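Local coordinates for epimerase domain-containing protein (Bacillus cereus HuA2-4, PDB 6ZLK) that probably interconverts UDP-glucuronic acid and UDP-galacturonic acid by 4-epimerisation, using a bound NAD, at residues L21-F34 with N53-T66. Residues are numbered along the deposited sequence; the frame is centred on the assembly and turned at random.
Sequences LKNSAYHVVGIDHF and NSRFQFIREDILNT. With NAD (nicotinamide-adenine-dinucleotide), chain E.
Arg55 binds two carbonyls, Leu21 O before the Asn23-Tyr26 turn and Tyr26 O at its end: NH2 and NH1 donate to Leu21 O (2.9 and 3.0 Å), NH1 also to Tyr26 O (2.9 Å). Both acceptors lie in the guanidinium plane, whose faces carry Ser24 CA and Asn53 OD1, so the group is fixed in rotation. The bend at chi3 (-72°) brings the guanidinium to these carbonyls, while CG sits over one face of the His27 ring in a CH-pi contact, 3.9 Å from its centroid. From there five backbone bonds, Val28 N to Arg55 O through Asp32 N to Ile59 O, join the strands in parallel register. Phe58 CD1 comes 3.5 Å from Gly30 O, and Phe56 CE1 approaches Gly30 N. Past the strand ends, Phe34 CD2 and CE2 lie over one face of the Arg60 guanidinium, toward its rim, CD2 3.5 Å from NE. A chi1 of 71° lays the His33 ring alongside the Asp62 side chain, ring and carboxylate planes 22° apart, with Asp62 CB over the face, 3.6 Å from the centroid. Adenine is read by Asp62 OD1, accepting from NAD N6A, and Ile63 N, donating to N1A; Asp32 OD1 and OD2 accept from O2B and O3B of the adenosine ribose, the acidic signature of NAD-binding Rossmann folds. Helix 44-51 makes the beta-alpha-beta crossover; strand 2-6 pairs with the other edge of 27-31, and Leu71 of helix 68-72 packs on Ile31 and Ile59.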
loop_
_atom_site.group_PDB
_atom_site.type_symbol
_atom_site.label_atom_id
_atom_site.label_comp_id
_atom_site.label_asym_id
_atom_site.label_seq_id
_atom_site.Cartn_x
_atom_site.Cartn_y
_atom_site.Cartn_z
ATOM N N LEU A 21 1.348 12.058 -30.026
ATOM C CA LEU A 21 2.095 12.099 -31.302
ATOM C C LEU A 21 1.415 13.045 -32.281
ATOM O O LEU A 21 2.135 13.483 -33.183
ATOM C CB LEU A 21 2.243 10.722 -31.914
ATOM C CG LEU A 21 3.188 9.794 -31.179
ATOM C CD1 LEU A 21 3.017 8.354 -31.643
ATOM C CD2 LEU A 21 4.618 10.249 -31.338
ATOM N N LYS A 22 0.175 13.464 -32.050
ATOM C CA LYS A 22 -0.476 14.512 -32.893
ATOM C C LYS A 22 0.272 15.839 -32.790
ATOM O O LYS A 22 0.107 16.667 -33.687
ATOM C CB LYS A 22 -1.957 14.628 -32.551
ATOM C CG LYS A 22 -2.695 13.423 -33.068
ATOM C CD LYS A 22 -4.165 13.468 -32.887
ATOM C CE LYS A 22 -4.766 12.157 -33.353
ATOM N NZ LYS A 22 -6.181 12.045 -32.921
ATOM N N ASN A 23 0.949 16.105 -31.687
ATOM C CA ASN A 23 1.766 17.319 -31.518
ATOM C C ASN A 23 3.163 17.007 -32.079
ATOM O O ASN A 23 3.864 16.146 -31.530
ATOM C CB ASN A 23 1.761 17.739 -30.069
ATOM C CG ASN A 23 2.428 19.072 -29.833
ATOM O OD1 ASN A 23 3.429 19.410 -30.465
ATOM N ND2 ASN A 23 1.890 19.824 -28.886
ATOM N N SER A 24 3.561 17.700 -33.155
ATOM C CA SER A 24 4.839 17.413 -33.844
ATOM C C SER A 24 6.028 17.677 -32.928
ATOM O O SER A 24 7.101 17.196 -33.238
ATOM C CB SER A 24 4.938 18.216 -35.126
ATOM O OG SER A 24 4.912 19.575 -34.755
ATOM N N ALA A 25 5.878 18.430 -31.851
ATOM C CA ALA A 25 6.978 18.710 -30.921
ATOM C C ALA A 25 7.265 17.496 -30.023
ATOM O O ALA A 25 8.344 17.450 -29.412
ATOM C CB ALA A 25 6.662 19.907 -30.097
ATOM N N TYR A 26 6.320 16.584 -29.881
ATOM C CA TYR A 26 6.452 15.513 -28.874
ATOM C C TYR A 26 7.091 14.288 -29.501
ATOM O O TYR A 26 6.718 13.847 -30.602
ATOM C CB TYR A 26 5.115 15.130 -28.249
ATOM C CG TYR A 26 4.471 16.216 -27.451
ATOM C CD1 TYR A 26 5.198 17.320 -27.024
ATOM C CD2 TYR A 26 3.151 16.134 -27.096
ATOM C CE1 TYR A 26 4.599 18.289 -26.224
ATOM C CE2 TYR A 26 2.533 17.104 -26.319
ATOM C CZ TYR A 26 3.279 18.176 -25.864
ATOM O OH TYR A 26 2.695 19.159 -25.081
ATOM N N HIS A 27 7.993 13.695 -28.745
ATOM C CA HIS A 27 8.568 12.375 -29.049
ATOM C C HIS A 27 8.125 11.440 -27.933
ATOM O O HIS A 27 8.154 11.842 -26.764
ATOM C CB HIS A 27 10.075 12.457 -29.123
ATOM C CG HIS A 27 10.540 13.282 -30.258
ATOM N ND1 HIS A 27 11.256 12.767 -31.294
ATOM C CD2 HIS A 27 10.381 14.596 -30.512
ATOM C CE1 HIS A 27 11.548 13.772 -32.131
ATOM N NE2 HIS A 27 11.002 14.881 -31.697
ATOM N N VAL A 28 7.810 10.214 -28.274
ATOM C CA VAL A 28 7.234 9.284 -27.279
ATOM C C VAL A 28 7.996 7.973 -27.330
ATOM O O VAL A 28 8.269 7.443 -28.450
ATOM C CB VAL A 28 5.754 9.030 -27.563
ATOM C CG1 VAL A 28 5.168 7.997 -26.615
ATOM C CG2 VAL A 28 4.974 10.325 -27.488
ATOM N N VAL A 29 8.334 7.470 -26.164
ATOM C CA VAL A 29 8.895 6.112 -25.961
ATOM C C VAL A 29 7.841 5.321 -25.187
ATOM O O VAL A 29 7.408 5.801 -24.121
ATOM C CB VAL A 29 10.220 6.125 -25.185
ATOM C CG1 VAL A 29 10.710 4.701 -25.048
ATOM C CG2 VAL A 29 11.255 7.007 -25.815
ATOM N N GLY A 30 7.360 4.228 -25.742
ATOM C CA GLY A 30 6.403 3.334 -25.100
ATOM C C GLY A 30 7.106 2.108 -24.603
ATOM O O GLY A 30 7.999 1.586 -25.323
ATOM N N ILE A 31 6.816 1.668 -23.400
ATOM C CA ILE A 31 7.399 0.419 -22.886
ATOM C C ILE A 31 6.256 -0.462 -22.430
ATOM O O ILE A 31 5.395 -0.001 -21.649
ATOM C CB ILE A 31 8.485 0.652 -21.813
ATOM C CG1 ILE A 31 9.122 -0.680 -21.394
ATOM C CG2 ILE A 31 7.949 1.428 -20.606
ATOM C CD1 ILE A 31 10.413 -0.509 -20.616
ATOM N N ASP A 32 6.232 -1.720 -22.808
ATOM C CA ASP A 32 5.137 -2.650 -22.512
ATOM C C ASP A 32 5.638 -4.069 -22.782
ATOM O O ASP A 32 6.088 -4.229 -23.877
ATOM C CB ASP A 32 3.912 -2.200 -23.320
ATOM C CG ASP A 32 2.623 -2.770 -22.741
ATOM O OD1 ASP A 32 2.592 -3.988 -22.504
ATOM O OD2 ASP A 32 1.669 -1.988 -22.422
ATOM N N HIS A 33 5.440 -5.052 -21.903
ATOM C CA HIS A 33 5.787 -6.444 -22.325
ATOM C C HIS A 33 4.541 -7.324 -22.332
ATOM O O HIS A 33 4.722 -8.588 -22.379
ATOM C CB HIS A 33 6.946 -7.055 -21.561
ATOM C CG HIS A 33 6.578 -7.374 -20.171
ATOM N ND1 HIS A 33 5.877 -6.448 -19.420
ATOM C CD2 HIS A 33 6.827 -8.447 -19.401
ATOM C CE1 HIS A 33 5.706 -6.967 -18.204
ATOM N NE2 HIS A 33 6.252 -8.217 -18.185
ATOM N N PHE A 34 3.369 -6.731 -22.575
ATOM C CA PHE A 34 2.148 -7.436 -22.991
ATOM C C PHE A 34 1.716 -8.432 -21.911
ATOM O O PHE A 34 1.651 -9.644 -22.149
ATOM C CB PHE A 34 2.363 -8.176 -24.312
ATOM C CG PHE A 34 2.750 -7.345 -25.501
ATOM C CD1 PHE A 34 2.381 -6.023 -25.655
ATOM C CD2 PHE A 34 3.444 -7.934 -26.538
ATOM C CE1 PHE A 34 2.759 -5.278 -26.775
ATOM C CE2 PHE A 34 3.791 -7.203 -27.675
ATOM C CZ PHE A 34 3.489 -5.863 -27.764
ATOM N N ASN A 53 5.384 6.075 -36.993
ATOM C CA ASN A 53 5.636 7.487 -36.711
ATOM C C ASN A 53 7.109 7.648 -36.315
ATOM O O ASN A 53 7.558 6.922 -35.423
ATOM C CB ASN A 53 4.703 8.028 -35.638
ATOM C CG ASN A 53 4.736 9.535 -35.527
ATOM O OD1 ASN A 53 5.800 10.102 -35.305
ATOM N ND2 ASN A 53 3.571 10.157 -35.564
ATOM N N SER A 54 7.847 8.544 -37.001
ATOM C CA SER A 54 9.293 8.695 -36.746
ATOM C C SER A 54 9.542 9.185 -35.312
ATOM O O SER A 54 10.676 9.078 -34.850
ATOM C CB SER A 54 9.917 9.621 -37.777
ATOM O OG SER A 54 9.361 10.892 -37.656
ATOM N N ARG A 55 8.525 9.651 -34.608
ATOM C CA ARG A 55 8.706 10.229 -33.252
ATOM C C ARG A 55 8.255 9.246 -32.180
ATOM O O ARG A 55 8.282 9.626 -30.986
ATOM C CB ARG A 55 7.994 11.559 -33.122
ATOM C CG ARG A 55 8.634 12.624 -33.993
ATOM C CD ARG A 55 7.837 13.897 -33.985
ATOM N NE ARG A 55 6.597 13.777 -34.732
ATOM C CZ ARG A 55 5.355 13.730 -34.242
ATOM N NH1 ARG A 55 5.088 13.819 -32.953
ATOM N NH2 ARG A 55 4.326 13.604 -35.066
ATOM N N PHE A 56 8.019 7.999 -32.548
ATOM C CA PHE A 56 7.612 6.926 -31.609
ATOM C C PHE A 56 8.645 5.806 -31.622
ATOM O O PHE A 56 9.116 5.378 -32.730
ATOM C CB PHE A 56 6.217 6.398 -31.959
ATOM C CG PHE A 56 5.740 5.370 -30.973
ATOM C CD1 PHE A 56 5.306 5.773 -29.726
ATOM C CD2 PHE A 56 5.807 4.019 -31.222
ATOM C CE1 PHE A 56 4.903 4.849 -28.775
ATOM C CE2 PHE A 56 5.313 3.096 -30.295
ATOM C CZ PHE A 56 4.886 3.523 -29.058
ATOM N N GLN A 57 9.023 5.350 -30.431
ATOM C CA GLN A 57 9.893 4.157 -30.252
ATOM C C GLN A 57 9.194 3.236 -29.277
ATOM O O GLN A 57 8.604 3.759 -28.270
ATOM C CB GLN A 57 11.202 4.543 -29.568
ATOM C CG GLN A 57 12.145 3.379 -29.256
ATOM C CD GLN A 57 13.394 3.727 -28.463
ATOM O OE1 GLN A 57 13.654 4.881 -28.110
ATOM N NE2 GLN A 57 14.200 2.709 -28.185
ATOM N N PHE A 58 9.204 1.947 -29.524
ATOM C CA PHE A 58 8.618 0.947 -28.613
ATOM C C PHE A 58 9.688 0.041 -28.033
ATOM O O PHE A 58 10.607 -0.415 -28.765
ATOM C CB PHE A 58 7.523 0.195 -29.335
ATOM C CG PHE A 58 6.820 -0.777 -28.448
ATOM C CD1 PHE A 58 6.002 -0.318 -27.424
ATOM C CD2 PHE A 58 6.992 -2.139 -28.612
ATOM C CE1 PHE A 58 5.351 -1.210 -26.605
ATOM C CE2 PHE A 58 6.308 -3.026 -27.798
ATOM C CZ PHE A 58 5.502 -2.563 -26.788
ATOM N N ILE A 59 9.573 -0.254 -26.731
ATOM C CA ILE A 59 10.437 -1.228 -26.028
ATOM C C ILE A 59 9.536 -2.312 -25.475
ATOM O O ILE A 59 8.676 -2.044 -24.608
ATOM C CB ILE A 59 11.244 -0.546 -24.913
ATOM C CG1 ILE A 59 12.121 0.571 -25.463
ATOM C CG2 ILE A 59 12.058 -1.546 -24.111
ATOM C CD1 ILE A 59 12.581 1.524 -24.407
ATOM N N ARG A 60 9.734 -3.534 -25.934
ATOM C CA ARG A 60 8.912 -4.672 -25.529
ATOM C C ARG A 60 9.691 -5.334 -24.398
ATOM O O ARG A 60 10.405 -6.335 -24.636
ATOM C CB ARG A 60 8.619 -5.622 -26.700
ATOM C CG ARG A 60 7.678 -6.746 -26.325
ATOM C CD ARG A 60 7.614 -7.789 -27.444
ATOM N NE ARG A 60 6.830 -8.886 -26.928
ATOM C CZ ARG A 60 6.446 -9.928 -27.667
ATOM N NH1 ARG A 60 6.790 -9.986 -28.938
ATOM N NH2 ARG A 60 5.724 -10.892 -27.126
ATOM N N GLU A 61 9.601 -4.793 -23.186
ATOM C CA GLU A 61 10.381 -5.333 -22.055
ATOM C C GLU A 61 9.600 -5.032 -20.792
ATOM O O GLU A 61 8.874 -4.004 -20.755
ATOM C CB GLU A 61 11.757 -4.653 -21.904
ATOM C CG GLU A 61 12.852 -5.032 -22.920
ATOM C CD GLU A 61 14.176 -4.237 -22.917
ATOM O OE1 GLU A 61 14.601 -3.669 -21.842
ATOM O OE2 GLU A 61 14.809 -4.156 -24.024
ATOM N N ASP A 62 9.757 -5.882 -19.805
ATOM C CA ASP A 62 9.261 -5.616 -18.428
ATOM C C ASP A 62 10.045 -4.453 -17.867
ATOM O O ASP A 62 11.239 -4.473 -17.972
ATOM C CB ASP A 62 9.505 -6.853 -17.567
ATOM C CG ASP A 62 8.904 -6.862 -16.188
ATOM O OD1 ASP A 62 8.615 -5.780 -15.648
ATOM O OD2 ASP A 62 8.719 -8.006 -15.668
ATOM N N ILE A 63 9.394 -3.459 -17.271
ATOM C CA ILE A 63 10.162 -2.397 -16.608
ATOM C C ILE A 63 11.161 -2.981 -15.600
ATOM O O ILE A 63 12.214 -2.387 -15.409
ATOM C CB ILE A 63 9.150 -1.457 -15.955
ATOM C CG1 ILE A 63 8.388 -0.723 -17.061
ATOM C CG2 ILE A 63 9.876 -0.516 -14.996
ATOM C CD1 ILE A 63 7.037 -0.230 -16.655
ATOM N N LEU A 64 10.842 -4.062 -14.923
ATOM C CA LEU A 64 11.750 -4.592 -13.879
ATOM C C LEU A 64 12.998 -5.228 -14.520
ATOM O O LEU A 64 14.043 -5.308 -13.821
ATOM C CB LEU A 64 10.961 -5.649 -13.105
ATOM C CG LEU A 64 9.774 -5.129 -12.305
ATOM C CD1 LEU A 64 9.116 -6.281 -11.571
ATOM C CD2 LEU A 64 10.186 -4.021 -11.340
ATOM N N ASN A 65 12.919 -5.628 -15.777
ATOM C CA ASN A 65 14.054 -6.217 -16.541
ATOM C C ASN A 65 14.815 -5.152 -17.323
ATOM O O ASN A 65 15.772 -5.501 -18.001
ATOM C CB ASN A 65 13.597 -7.289 -17.508
ATOM C CG ASN A 65 13.010 -8.517 -16.842
ATOM O OD1 ASN A 65 13.136 -8.738 -15.620
ATOM N ND2 ASN A 65 12.335 -9.342 -17.638
ATOM N N THR A 66 14.391 -3.902 -17.297
ATOM C CA THR A 66 14.937 -2.838 -18.167
ATOM C C THR A 66 16.001 -2.073 -17.390
ATOM O O THR A 66 15.782 -1.812 -16.221
ATOM C CB THR A 66 13.831 -1.869 -18.626
ATOM O OG1 THR A 66 13.016 -2.712 -19.433
ATOM C CG2 THR A 66 14.320 -0.678 -19.408
HETATM P PA NAD E . -4.090 -2.291 -19.654
HETATM O O1A NAD E . -3.943 -3.594 -18.969
HETATM O O2A NAD E . -4.816 -2.215 -20.964
HETATM O O5B NAD E . -2.734 -1.506 -19.798
HETATM C C5B NAD E . -1.639 -1.603 -18.863
HETATM C C4B NAD E . -0.404 -2.079 -19.589
HETATM O O4B NAD E . 0.672 -2.163 -18.628
HETATM C C3B NAD E . -0.528 -3.447 -20.236
HETATM O O3B NAD E . -0.546 -3.401 -21.657
HETATM C C2B NAD E . 0.615 -4.247 -19.602
HETATM O O2B NAD E . 1.286 -5.143 -20.470
HETATM C C1B NAD E . 1.563 -3.141 -19.129
HETATM N N9A NAD E . 2.418 -3.518 -18.016
HETATM C C8A NAD E . 2.038 -4.027 -16.801
HETATM N N7A NAD E . 3.042 -4.272 -16.002
HETATM C C5A NAD E . 4.158 -3.977 -16.782
HETATM C C6A NAD E . 5.539 -4.063 -16.550
HETATM N N6A NAD E . 6.091 -4.574 -15.427
HETATM N N1A NAD E . 6.374 -3.631 -17.525
HETATM C C2A NAD E . 5.841 -3.153 -18.672
HETATM N N3A NAD E . 4.552 -3.077 -19.031
HETATM C C4A NAD E . 3.769 -3.480 -18.033
HETATM O O3 NAD E . -4.887 -1.398 -18.584
HETATM P PN NAD E . -5.618 0.052 -18.788
HETATM O O1N NAD E . -7.051 -0.183 -18.670
HETATM O O2N NAD E . -5.029 0.696 -19.945
HETATM O O5D NAD E . -5.105 0.797 -17.495
HETATM C C5D NAD E . -4.038 1.664 -17.616
HETATM C C4D NAD E . -3.825 2.306 -16.275
HETATM O O4D NAD E . -4.992 3.057 -15.896
HETATM C C3D NAD E . -3.537 1.329 -15.126
HETATM O O3D NAD E . -2.541 1.892 -14.254
HETATM C C2D NAD E . -4.856 1.267 -14.357
HETATM O O2D NAD E . -4.662 0.845 -13.004
HETATM C C1D NAD E . -5.346 2.691 -14.602
HETATM N N1N NAD E . -6.793 2.829 -14.578
HETATM C C2N NAD E . -7.565 2.296 -15.568
HETATM C C3N NAD E . -8.907 2.438 -15.516
HETATM C C7N NAD E . -9.794 1.808 -16.533
HETATM O O7N NAD E . -10.987 2.017 -16.399
HETATM N N7N NAD E . -9.249 1.124 -17.548
HETATM C C4N NAD E . -9.485 3.229 -14.507
HETATM C C5N NAD E . -8.702 3.635 -13.431
HETATM C C6N NAD E . -7.354 3.472 -13.514
HETATM O O HOH W 1 6.466 -9.630 -24.350
#